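Local coordinates for uncharacterized conserved protein (Ruegeria pomeroyi DSS-3, PDB 3IUS) that is of unknown function but probably binds NAD(P) through a Rossmann-type domain, as in relatives of the NAD-dependent epimerase/dehydratase family, at residues V64-S70 with F95-L101; A194-D200 with E263-R267; A223-G227 with L277-Q281. All coordinates share one frame; numbering follows the deposited sequence.

Overall arrangement
From the N terminus, contact 1 comes first: strand 66-69 runs out through helix 79-90 and strand 97-103 returns beside it, closing a beta-alpha-beta unit of the central parallel sheet. Contact 2 opens later, where the end of helix 185-197 meets the loop after helix 258-262. Its long loop holds 223-227, at the end of helix 215-226 and the first segment of contact 3, whose partner, 277-281 on helix 273-282, follows beyond 263-267; contacts 2 and 3 therefore cross. Contacts 1 and 2 touch, W97 NE1 lying 2.9 Å from S195 OG, probably hydrogen-bonded, so sheet and helix join directly. Contact 3 joins two helices of the C-terminal part, about 35 Å from contact 1 between centres.

Contact 1: residues V64-S70 with F95-L101; sequences VTHLLIS and FRWVGYL
V64 reaches F95 first, its CG1 lying 3.9 Å from F95 CE1. At T65 the carbonyl takes the R96 N-H in its own plane (T65 O to R96 N 2.8 Å), and OG1 meets H66 ND1 at the edge of the imidazole, 2.6 Å away. The H66 ring crosses the W97 side chain at about a right angle, CD2 3.5 Å from W97 CB, while NE2 lies beside the aliphatic CD of R96. Replacing H66 by an alanine is likely to cost T65 OG1 one of its partners, T7 N remaining, and to open a gap beside W97 CB and R96 CD. L67 bonds through both its backbone N and O, to W97 O and G99 N; on the sheet face it shares with V98, its CD2 makes a CH-pi contact over the F95 ring, 4.1 Å from the centroid. L68, with CG anti to the backbone N (chi1 178°), brings CD1 to the edge of the W97 indole and to L101 CG. I69 N and O bond to G99 O and L101 N, and CG2 meets the Y100 ring at its edge, 3.8 Å from CD1. These are neighbouring parallel strands of a Rossmann-type beta-alpha-beta unit, the axes of segments 66-69 and 97-101 approaching to 4.7 Å; strand 7-11 pairs along the other edge of 66-69, strand 146-155 flanks 97-103, and W138 of helix 126-140 stacks on Y100.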
loop_
_atom_site.group_PDB
_atom_site.type_symbol
_atom_site.label_atom_id
_atom_site.label_comp_id
_atom_site.label_asym_id
_atom_site.label_seq_id
_atom_site.Cartn_x
_atom_site.Cartn_y
_atom_site.Cartn_z
ATOM N N VAL A 64 9.386 14.944 16.195
ATOM C CA VAL A 64 8.523 14.082 15.389
ATOM C C VAL A 64 7.338 13.552 16.202
ATOM O O VAL A 64 7.525 12.968 17.277
ATOM C CB VAL A 64 9.302 12.890 14.798
ATOM C CG1 VAL A 64 8.352 11.934 14.082
ATOM C CG2 VAL A 64 10.396 13.375 13.859
ATOM N N THR A 65 6.126 13.758 15.684
ATOM C CA THR A 65 4.905 13.328 16.374
ATOM C C THR A 65 4.274 12.110 15.703
ATOM O O THR A 65 3.571 11.323 16.334
ATOM C CB THR A 65 3.848 14.468 16.450
ATOM O OG1 THR A 65 3.495 14.895 15.125
ATOM C CG2 THR A 65 4.387 15.654 17.229
ATOM N N HIS A 66 4.533 11.957 14.412
ATOM C CA HIS A 66 3.928 10.887 13.649
ATOM C C HIS A 66 5.004 10.179 12.837
ATOM O O HIS A 66 5.885 10.825 12.271
ATOM C CB HIS A 66 2.855 11.448 12.713
ATOM C CG HIS A 66 1.667 12.022 13.423
ATOM N ND1 HIS A 66 1.734 13.172 14.182
ATOM C CD2 HIS A 66 0.378 11.612 13.478
ATOM C CE1 HIS A 66 0.541 13.439 14.681
ATOM N NE2 HIS A 66 -0.300 12.505 14.274
ATOM N N LEU A 67 4.926 8.851 12.800
ATOM C CA LEU A 67 5.805 8.024 11.972
ATOM C C LEU A 67 5.012 7.269 10.915
ATOM O O LEU A 67 3.978 6.675 11.209
ATOM C CB LEU A 67 6.545 7.008 12.844
ATOM C CG LEU A 67 8.043 7.131 13.097
ATOM C CD1 LEU A 67 8.464 8.577 13.285
ATOM C CD2 LEU A 67 8.449 6.263 14.292
ATOM N N LEU A 68 5.500 7.289 9.680
ATOM C CA LEU A 68 4.928 6.460 8.627
ATOM C C LEU A 68 6.038 5.611 8.005
ATOM O O LEU A 68 7.144 6.100 7.773
ATOM C CB LEU A 68 4.245 7.323 7.566
ATOM C CG LEU A 68 3.655 6.561 6.372
ATOM C CD1 LEU A 68 2.481 5.680 6.806
ATOM C CD2 LEU A 68 3.229 7.515 5.259
ATOM N N ILE A 69 5.746 4.341 7.747
ATOM C CA ILE A 69 6.743 3.416 7.210
ATOM C C ILE A 69 6.269 2.759 5.924
ATOM O O ILE A 69 5.325 1.972 5.943
ATOM C CB ILE A 69 7.051 2.293 8.214
ATOM C CG1 ILE A 69 7.337 2.871 9.603
ATOM C CG2 ILE A 69 8.188 1.413 7.708
ATOM C CD1 ILE A 69 8.646 3.593 9.709
ATOM N N SER A 70 6.929 3.078 4.813
ATOM C CA SER A 70 6.621 2.477 3.517
ATOM C C SER A 70 7.711 1.498 3.087
ATOM O O SER A 70 7.637 0.908 2.010
ATOM C CB SER A 70 6.480 3.562 2.436
ATOM O OG SER A 70 5.396 4.437 2.687
ATOM N N PHE A 95 5.317 9.894 20.390
ATOM C CA PHE A 95 4.527 9.799 19.172
ATOM C C PHE A 95 3.045 9.749 19.489
ATOM O O PHE A 95 2.633 9.198 20.509
ATOM C CB PHE A 95 4.915 8.557 18.362
ATOM C CG PHE A 95 6.383 8.467 18.057
ATOM C CD1 PHE A 95 6.989 9.395 17.222
ATOM C CD2 PHE A 95 7.155 7.455 18.600
ATOM C CE1 PHE A 95 8.344 9.316 16.938
ATOM C CE2 PHE A 95 8.510 7.368 18.323
ATOM C CZ PHE A 95 9.105 8.301 17.490
ATOM N N ARG A 96 2.241 10.335 18.614
ATOM C CA ARG A 96 0.793 10.238 18.734
ATOM C C ARG A 96 0.277 9.109 17.855
ATOM O O ARG A 96 -0.802 8.566 18.083
ATOM C CB ARG A 96 0.125 11.555 18.335
ATOM C CG ARG A 96 -1.381 11.446 18.152
ATOM C CD ARG A 96 -2.012 12.790 17.834
ATOM N NE ARG A 96 -3.434 12.666 17.527
ATOM C CZ ARG A 96 -4.377 12.452 18.437
ATOM N NH1 ARG A 96 -4.049 12.324 19.715
ATOM N NH2 ARG A 96 -5.647 12.356 18.070
ATOM N N TRP A 97 1.063 8.747 16.850
ATOM C CA TRP A 97 0.587 7.806 15.859
ATOM C C TRP A 97 1.755 7.264 15.055
ATOM O O TRP A 97 2.651 8.012 14.673
ATOM C CB TRP A 97 -0.395 8.532 14.948
ATOM C CG TRP A 97 -1.007 7.725 13.844
ATOM C CD1 TRP A 97 -2.204 7.065 13.874
ATOM C CD2 TRP A 97 -0.479 7.537 12.525
ATOM N NE1 TRP A 97 -2.445 6.466 12.656
ATOM C CE2 TRP A 97 -1.397 6.737 11.815
ATOM C CE3 TRP A 97 0.684 7.959 11.880
ATOM C CZ2 TRP A 97 -1.190 6.359 10.485
ATOM C CZ3 TRP A 97 0.893 7.575 10.562
ATOM C CH2 TRP A 97 -0.043 6.787 9.882
ATOM N N VAL A 98 1.751 5.954 14.843
ATOM C CA VAL A 98 2.712 5.308 13.962
ATOM C C VAL A 98 1.962 4.409 12.993
ATOM O O VAL A 98 1.119 3.614 13.399
ATOM C CB VAL A 98 3.729 4.465 14.754
ATOM C CG1 VAL A 98 4.588 3.640 13.802
ATOM C CG2 VAL A 98 4.584 5.358 15.662
ATOM N N GLY A 99 2.256 4.532 11.704
ATOM C CA GLY A 99 1.602 3.688 10.729
ATOM C C GLY A 99 2.600 2.831 9.974
ATOM O O GLY A 99 3.544 3.354 9.386
ATOM N N TYR A 100 2.406 1.517 10.015
ATOM C CA TYR A 100 3.205 0.612 9.200
ATOM C C TYR A 100 2.392 0.162 8.005
ATOM O O TYR A 100 1.312 -0.405 8.161
ATOM C CB TYR A 100 3.678 -0.609 9.997
ATOM C CG TYR A 100 4.423 -1.602 9.129
ATOM C CD1 TYR A 100 5.681 -1.299 8.622
ATOM C CD2 TYR A 100 3.861 -2.829 8.797
ATOM C CE1 TYR A 100 6.363 -2.186 7.812
ATOM C CE2 TYR A 100 4.535 -3.724 7.992
ATOM C CZ TYR A 100 5.789 -3.400 7.506
ATOM O OH TYR A 100 6.463 -4.283 6.699
ATOM N N LEU A 101 2.904 0.418 6.804
ATOM C CA LEU A 101 2.242 -0.062 5.605
ATOM C C LEU A 101 2.651 -1.506 5.321
ATOM O O LEU A 101 3.826 -1.802 5.078
ATOM C CB LEU A 101 2.532 0.844 4.408
ATOM C CG LEU A 101 2.103 2.312 4.560
ATOM C CD1 LEU A 101 2.355 3.085 3.267
ATOM C CD2 LEU A 101 0.640 2.426 4.981
#

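Contact 2: residues A194-D200 with E263-R267; sequences ASMARPD and ELGVR
A194 and L264 bring the two backbones nearest, their CA atoms 5.8 Å apart, where the last turn of helix 185-197 passes the loop that follows helix 258-262. Both segments are leaving helices: R198 is the first non-helical residue of one, its N still bonded to A194 O, and G265 that of the other, with positive phi (77°). A194 CB sits against L264 CB and, 3.8 Å away, V266 CG2. The L264 methyls reach further along the helix, CD1 to S195 CB and CD2 to S195 CA. The contact thus fastens the C-terminal part of the chain to a helix flanking the Rossmann-type sheet, and S195 OG turns to W97 NE1 of that sheet. R198 stretches out from CG to NE and lays its guanidinium with one face over L264 O, 3.7 Å from the plane. NH1 also donates to E263 O at 2.9 Å, a bent bond (138° at the hydrogen) from above the carbonyl plane. The D200 and E263 side chains cross at about a right angle, their carboxylate planes 55° apart; a water donates to both, 2.5 Å from D200 OD2 and 2.6 Å from E263 OE1, which probably eases the repulsion between like charges.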
loop_
_atom_site.group_PDB
_atom_site.type_symbol
_atom_site.label_atom_id
_atom_site.label_comp_id
_atom_site.label_asym_id
_atom_site.label_seq_id
_atom_site.Cartn_x
_atom_site.Cartn_y
_atom_site.Cartn_z
ATOM N N ALA A 194 -7.534 9.501 8.157
ATOM C CA ALA A 194 -8.582 9.155 9.122
ATOM C C ALA A 194 -8.004 8.516 10.383
ATOM O O ALA A 194 -8.418 8.832 11.505
ATOM C CB ALA A 194 -9.617 8.234 8.485
ATOM N N SER A 195 -7.045 7.613 10.200
ATOM C CA SER A 195 -6.420 6.932 11.328
ATOM C C SER A 195 -5.624 7.921 12.168
ATOM O O SER A 195 -5.681 7.892 13.406
ATOM C CB SER A 195 -5.520 5.790 10.844
ATOM O OG SER A 195 -4.903 5.125 11.931
HETATM N N MSE A 196 -4.886 8.806 11.502
HETATM C CA MSE A 196 -4.203 9.887 12.216
HETATM C C MSE A 196 -5.186 10.649 13.109
HETATM O O MSE A 196 -4.852 11.024 14.230
HETATM C CB MSE A 196 -3.508 10.846 11.242
HETATM C CG MSE A 196 -2.081 10.459 10.878
HETATM SE SE MSE A 196 -1.546 11.100 9.108
HETATM C CE MSE A 196 0.340 10.665 9.208
ATOM N N ALA A 197 -6.405 10.857 12.616
ATOM C CA ALA A 197 -7.412 11.618 13.359
ATOM C C ALA A 197 -8.029 10.835 14.519
ATOM O O ALA A 197 -8.375 11.414 15.555
ATOM C CB ALA A 197 -8.501 12.126 12.419
ATOM N N ARG A 198 -8.182 9.524 14.335
ATOM C CA ARG A 198 -8.725 8.647 15.371
ATOM C C ARG A 198 -7.758 7.507 15.708
ATOM O O ARG A 198 -8.006 6.356 15.344
ATOM C CB ARG A 198 -10.062 8.037 14.928
ATOM C CG ARG A 198 -11.171 9.020 14.573
ATOM C CD ARG A 198 -12.444 8.251 14.205
ATOM N NE ARG A 198 -13.451 9.087 13.552
ATOM C CZ ARG A 198 -14.580 8.624 13.016
ATOM N NH1 ARG A 198 -14.857 7.326 13.052
ATOM N NH2 ARG A 198 -15.437 9.462 12.442
ATOM N N PRO A 199 -6.659 7.815 16.414
ATOM C CA PRO A 199 -5.683 6.777 16.768
ATOM C C PRO A 199 -6.257 5.662 17.649
ATOM O O PRO A 199 -7.046 5.915 18.563
ATOM C CB PRO A 199 -4.602 7.553 17.523
ATOM C CG PRO A 199 -4.744 8.963 17.053
ATOM C CD PRO A 199 -6.210 9.158 16.822
ATOM N N ASP A 200 -5.840 4.433 17.369
ATOM C CA ASP A 200 -6.317 3.252 18.074
ATOM C C ASP A 200 -5.165 2.251 18.172
ATOM O O ASP A 200 -5.114 1.273 17.431
ATOM C CB ASP A 200 -7.517 2.653 17.335
ATOM C CG ASP A 200 -8.185 1.519 18.099
ATOM O OD1 ASP A 200 -7.964 1.389 19.322
ATOM O OD2 ASP A 200 -8.953 0.761 17.471
ATOM N N GLU A 263 -15.015 1.939 11.633
ATOM C CA GLU A 263 -14.222 2.474 12.731
ATOM C C GLU A 263 -13.618 3.832 12.387
ATOM O O GLU A 263 -13.592 4.724 13.226
ATOM C CB GLU A 263 -13.133 1.481 13.156
ATOM C CG GLU A 263 -13.678 0.146 13.652
ATOM C CD GLU A 263 -12.608 -0.752 14.255
ATOM O OE1 GLU A 263 -11.440 -0.319 14.353
ATOM O OE2 GLU A 263 -12.936 -1.900 14.631
ATOM N N LEU A 264 -13.150 3.991 11.148
ATOM C CA LEU A 264 -12.464 5.219 10.747
ATOM C C LEU A 264 -13.363 6.233 10.045
ATOM O O LEU A 264 -12.962 7.378 9.849
ATOM C CB LEU A 264 -11.264 4.907 9.844
ATOM C CG LEU A 264 -10.152 4.027 10.409
ATOM C CD1 LEU A 264 -8.971 3.973 9.447
ATOM C CD2 LEU A 264 -9.714 4.495 11.797
ATOM N N GLY A 265 -14.555 5.806 9.636
ATOM C CA GLY A 265 -15.484 6.695 8.964
ATOM C C GLY A 265 -15.132 6.965 7.514
ATOM O O GLY A 265 -15.645 7.907 6.905
ATOM N N VAL A 266 -14.254 6.142 6.952
ATOM C CA VAL A 266 -13.841 6.317 5.565
ATOM C C VAL A 266 -14.941 5.927 4.587
ATOM O O VAL A 266 -15.607 4.908 4.755
ATOM C CB VAL A 266 -12.570 5.498 5.249
ATOM C CG1 VAL A 266 -12.377 5.365 3.735
ATOM C CG2 VAL A 266 -11.357 6.138 5.904
ATOM N N ARG A 267 -15.126 6.754 3.565
ATOM C CA ARG A 267 -16.018 6.422 2.475
ATOM C C ARG A 267 -15.215 6.455 1.180
ATOM O O ARG A 267 -14.737 7.506 0.758
ATOM C CB ARG A 267 -17.207 7.388 2.421
ATOM C CG ARG A 267 -18.237 7.006 1.384
ATOM C CD ARG A 267 -19.609 7.634 1.638
ATOM N NE ARG A 267 -20.620 6.976 0.813
ATOM C CZ ARG A 267 -20.717 7.136 -0.503
ATOM N NH1 ARG A 267 -21.651 6.492 -1.187
ATOM N NH2 ARG A 267 -19.882 7.949 -1.136
HETATM O O HOH W 1 -9.907 1.557 15.316
#

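Contact 3: residues A223-G227 with L277-Q281; sequences AELQG and LEALQ
L225 O, in the last turn of helix 215-226, is gripped by two donors: Q281 NE2 at 3.0 Å and a water at the same distance. The amide nitrogen comes in from well above the L225 carbonyl plane, with a C=O...N angle of only 100°, so it does not use a lone-pair direction. Q281 NE2 also donates to Q226 OE1, 3.1 Å away; this second bond is straighter at the hydrogen and lies in the plane of the Q281 amide. The same water that serves L225 O donates to Q281 OE1 at 2.9 Å, and so ties both ends of the Q281 amide to the facing helix. Q281 bridges the gap because its chain is extended, CG anti to the backbone N (chi1 -171°), whereas Q226 bends at chi2 (85°) to bring its oxygen round. Beneath this polar pair L225 points at helix 273-282: CB packs under the Q281 amide, 3.8 Å from OE1, and CD1 rests beside L277 CB and E278 CG. G227 makes a Schellman motif just after the helix. Inward, L277 touches Y155 and R182, while F162 lies against both glutamines. With both ends of its amide engaged, Q281 is unlikely to flip, and this surface contact between two helices of the C-terminal part of the chain relies on neutral amides, a backbone carbonyl and a water, with L225 packed on L277 and E278 and no salt bridge.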
loop_
_atom_site.group_PDB
_atom_site.type_symbol
_atom_site.label_atom_id
_atom_site.label_comp_id
_atom_site.label_asym_id
_atom_site.label_seq_id
_atom_site.Cartn_x
_atom_site.Cartn_y
_atom_site.Cartn_z
ATOM N N ALA A 223 -8.934 -1.433 -21.960
ATOM C CA ALA A 223 -8.975 -1.501 -23.428
ATOM C C ALA A 223 -10.320 -0.995 -23.949
ATOM O O ALA A 223 -10.385 -0.214 -24.898
ATOM C CB ALA A 223 -8.715 -2.918 -23.903
ATOM N N GLU A 224 -11.395 -1.440 -23.314
ATOM C CA GLU A 224 -12.736 -0.998 -23.671
ATOM C C GLU A 224 -12.861 0.530 -23.622
ATOM O O GLU A 224 -13.356 1.150 -24.557
ATOM C CB GLU A 224 -13.761 -1.659 -22.748
ATOM C CG GLU A 224 -15.207 -1.285 -23.022
ATOM C CD GLU A 224 -16.170 -1.938 -22.042
ATOM O OE1 GLU A 224 -15.808 -2.981 -21.456
ATOM O OE2 GLU A 224 -17.287 -1.410 -21.859
ATOM N N LEU A 225 -12.424 1.133 -22.518
ATOM C CA LEU A 225 -12.465 2.587 -22.369
ATOM C C LEU A 225 -11.692 3.332 -23.459
ATOM O O LEU A 225 -12.064 4.443 -23.850
ATOM C CB LEU A 225 -11.932 2.990 -20.997
ATOM C CG LEU A 225 -12.875 2.677 -19.842
ATOM C CD1 LEU A 225 -12.197 2.936 -18.499
ATOM C CD2 LEU A 225 -14.161 3.486 -19.962
ATOM N N GLN A 226 -10.617 2.716 -23.939
ATOM C CA GLN A 226 -9.696 3.369 -24.859
ATOM C C GLN A 226 -10.113 3.087 -26.294
ATOM O O GLN A 226 -9.515 3.602 -27.237
ATOM C CB GLN A 226 -8.273 2.861 -24.606
ATOM C CG GLN A 226 -7.165 3.691 -25.248
ATOM C CD GLN A 226 -6.740 4.885 -24.403
ATOM O OE1 GLN A 226 -7.417 5.268 -23.441
ATOM N NE2 GLN A 226 -5.605 5.475 -24.755
ATOM N N GLY A 227 -11.145 2.265 -26.458
ATOM C CA GLY A 227 -11.610 1.913 -27.789
ATOM C C GLY A 227 -10.621 1.036 -28.526
ATOM O O GLY A 227 -10.519 1.098 -29.760
ATOM N N LEU A 277 -10.983 3.446 -12.874
ATOM C CA LEU A 277 -10.419 3.494 -14.224
ATOM C C LEU A 277 -11.010 4.598 -15.097
ATOM O O LEU A 277 -10.298 5.225 -15.888
ATOM C CB LEU A 277 -10.551 2.138 -14.930
ATOM C CG LEU A 277 -9.293 1.264 -14.966
ATOM C CD1 LEU A 277 -8.740 1.097 -13.582
ATOM C CD2 LEU A 277 -9.551 -0.101 -15.608
ATOM N N GLU A 278 -12.313 4.821 -14.977
ATOM C CA GLU A 278 -12.961 5.872 -15.747
ATOM C C GLU A 278 -12.401 7.241 -15.366
ATOM O O GLU A 278 -12.156 8.078 -16.230
ATOM C CB GLU A 278 -14.477 5.819 -15.560
ATOM C CG GLU A 278 -15.073 4.477 -15.953
ATOM C CD GLU A 278 -16.578 4.419 -15.782
ATOM O OE1 GLU A 278 -17.294 4.969 -16.647
ATOM O OE2 GLU A 278 -17.040 3.811 -14.792
ATOM N N ALA A 279 -12.195 7.456 -14.066
ATOM C CA ALA A 279 -11.604 8.699 -13.578
ATOM C C ALA A 279 -10.142 8.860 -13.989
ATOM O O ALA A 279 -9.709 9.953 -14.349
ATOM C CB ALA A 279 -11.732 8.786 -12.057
ATOM N N LEU A 280 -9.380 7.771 -13.915
ATOM C CA LEU A 280 -7.968 7.791 -14.286
ATOM C C LEU A 280 -7.779 8.158 -15.750
ATOM O O LEU A 280 -6.891 8.938 -16.094
ATOM C CB LEU A 280 -7.310 6.439 -14.005
ATOM C CG LEU A 280 -6.467 6.364 -12.731
ATOM C CD1 LEU A 280 -7.321 6.678 -11.522
ATOM C CD2 LEU A 280 -5.797 5.003 -12.588
ATOM N N GLN A 281 -8.617 7.594 -16.606
ATOM C CA GLN A 281 -8.516 7.865 -18.035
ATOM C C GLN A 281 -8.730 9.347 -18.321
ATOM O O GLN A 281 -8.109 9.908 -19.222
ATOM C CB GLN A 281 -9.528 7.046 -18.824
ATOM C CG GLN A 281 -9.291 7.143 -20.329
ATOM C CD GLN A 281 -10.462 6.662 -21.144
ATOM O OE1 GLN A 281 -11.607 6.758 -20.719
ATOM N NE2 GLN A 281 -10.180 6.166 -22.346
HETATM O O HOH W 2 -13.980 6.270 -22.391
#